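Local coordinates for protein MRG701 (Oryza sativa, PDB 5IN1) that probably reads methylated histone H3 tails through its chromodomain, as its MRG relatives do, and forms dimers, at residues R8-H13 and Y38-S42. Residues are numbered along the deposited sequence; the frame is centred on the assembly and turned at random.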
# COMPACT_ATOMS: atom_id res chain seq x y z
N ARG A 8 -1.44 -11.89 12.74
CA ARG A 8 -0.46 -12.08 13.80
C ARG A 8 0.93 -12.11 13.19
O ARG A 8 1.15 -12.79 12.18
CB ARG A 8 -0.76 -13.35 14.58
CG ARG A 8 -1.73 -13.14 15.77
CD ARG A 8 -3.11 -12.62 15.37
NE ARG A 8 -3.98 -12.50 16.53
CZ ARG A 8 -5.13 -11.82 16.55
NH1 ARG A 8 -5.56 -11.18 15.47
NH2 ARG A 8 -5.85 -11.78 17.67
N VAL A 9 1.85 -11.37 13.81
CA VAL A 9 3.22 -11.19 13.34
C VAL A 9 4.15 -11.34 14.53
O VAL A 9 3.71 -11.44 15.67
CB VAL A 9 3.43 -9.81 12.68
CG1 VAL A 9 2.51 -9.65 11.47
CG2 VAL A 9 3.20 -8.67 13.67
N LEU A 10 5.45 -11.38 14.25
CA LEU A 10 6.48 -11.21 15.27
C LEU A 10 7.00 -9.78 15.19
O LEU A 10 7.18 -9.24 14.09
CB LEU A 10 7.61 -12.21 15.08
CG LEU A 10 7.18 -13.66 15.26
CD1 LEU A 10 8.26 -14.62 14.81
CD2 LEU A 10 6.78 -13.94 16.70
N ALA A 11 7.21 -9.15 16.34
CA ALA A 11 7.68 -7.77 16.41
C ALA A 11 8.81 -7.65 17.41
O ALA A 11 8.74 -8.16 18.53
CB ALA A 11 6.54 -6.83 16.80
N TYR A 12 9.87 -6.96 17.00
CA TYR A 12 10.92 -6.59 17.94
C TYR A 12 10.41 -5.55 18.92
O TYR A 12 9.71 -4.61 18.56
CB TYR A 12 12.14 -6.04 17.20
CG TYR A 12 13.00 -7.10 16.56
CD1 TYR A 12 13.71 -7.99 17.34
CD2 TYR A 12 13.10 -7.21 15.17
CE1 TYR A 12 14.51 -8.96 16.77
CE2 TYR A 12 13.90 -8.18 14.60
CZ TYR A 12 14.62 -9.04 15.41
OH TYR A 12 15.42 -10.02 14.85
N HIS A 13 10.76 -5.73 20.18
CA HIS A 13 10.59 -4.66 21.16
C HIS A 13 11.82 -4.78 22.02
O HIS A 13 11.89 -5.62 22.90
CB HIS A 13 9.31 -4.81 21.97
CG HIS A 13 8.81 -3.52 22.54
ND1 HIS A 13 9.24 -3.03 23.75
CD2 HIS A 13 7.93 -2.61 22.05
CE1 HIS A 13 8.64 -1.88 23.99
NE2 HIS A 13 7.84 -1.60 22.98
N TYR A 38 0.95 -5.60 21.08
CA TYR A 38 1.79 -6.70 21.52
C TYR A 38 0.96 -7.61 22.39
O TYR A 38 0.37 -7.15 23.37
CB TYR A 38 3.03 -6.17 22.27
CG TYR A 38 3.90 -5.28 21.40
CD1 TYR A 38 4.98 -5.80 20.69
CD2 TYR A 38 3.62 -3.92 21.26
CE1 TYR A 38 5.77 -4.99 19.88
CE2 TYR A 38 4.41 -3.09 20.47
CZ TYR A 38 5.46 -3.64 19.77
OH TYR A 38 6.24 -2.81 18.97
N LEU A 39 0.87 -8.89 22.03
CA LEU A 39 -0.10 -9.77 22.70
C LEU A 39 0.28 -9.95 24.17
O LEU A 39 1.42 -10.31 24.49
CB LEU A 39 -0.20 -11.13 22.02
CG LEU A 39 -0.58 -11.10 20.54
CD1 LEU A 39 -0.93 -12.49 20.06
CD2 LEU A 39 -1.73 -10.12 20.29
N GLY A 40 -0.70 -9.73 25.05
CA GLY A 40 -0.49 -9.84 26.48
C GLY A 40 0.07 -8.59 27.14
O GLY A 40 0.22 -8.56 28.37
N TRP A 41 0.39 -7.56 26.35
CA TRP A 41 0.94 -6.32 26.88
C TRP A 41 -0.13 -5.25 27.03
O TRP A 41 -1.20 -5.36 26.44
CB TRP A 41 2.04 -5.77 25.97
CG TRP A 41 3.35 -6.47 26.07
CD1 TRP A 41 3.59 -7.71 26.59
CD2 TRP A 41 4.62 -5.95 25.66
NE1 TRP A 41 4.93 -8.00 26.51
CE2 TRP A 41 5.59 -6.94 25.95
CE3 TRP A 41 5.04 -4.74 25.09
CZ2 TRP A 41 6.94 -6.76 25.67
CZ3 TRP A 41 6.38 -4.57 24.82
CH2 TRP A 41 7.32 -5.58 25.12
N SER A 42 0.18 -4.23 27.81
CA SER A 42 -0.70 -3.07 27.95
C SER A 42 -0.98 -2.42 26.60
O SER A 42 -0.10 -2.37 25.74
CB SER A 42 -0.06 -2.03 28.88
OG SER A 42 -0.79 -0.82 28.89
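Two backbones that never pair can still be joined through their side chains. Strand 8-13 and segment 38-42, the end of strand 31-38 and the loop after it, keep their CA atoms apart, 7.9 Å for A11 and Y38 and 9.2 Å for R8 and L39, because strand 16-28 runs between them, with backbone hydrogen bonds from Y18 to A11 and from E19 to L39. The loop turns sharply in a type II beta turn, closed by the hydrogen bond from W41 N to Y38 O at 3.0 Å, with G40 at a positive phi that suits glycine. Aromatic rings do most of the bridging. The edge of the H13 ring meets the face of Y38 (centroids 4.9 Å apart, planes at 79°), while the six-membered ring of W41 turns its edge to the face of H13 (centroids 4.7 Å apart, planes at 83°), with H13 ND1 3.4 Å from W41 CZ3. W45 adds edge-to-face contacts with both H13 and W41, and the ring of Y18 also meets that of W41. Such a cluster in a chromodomain-like, SH3-related barrel is consistent with the aromatic cage by which MRG relatives hold methyl-lysine. Deeper in, A11 CB packs 3.7 Å from Y38 CE1, and Y38 OH hydrogen-bonds to E47 OE1. At the other end of the strand, R8 CG brushes L39 CD1 at 4.4 Å, while R8 NH1 hydrogen-bonds to G6 O.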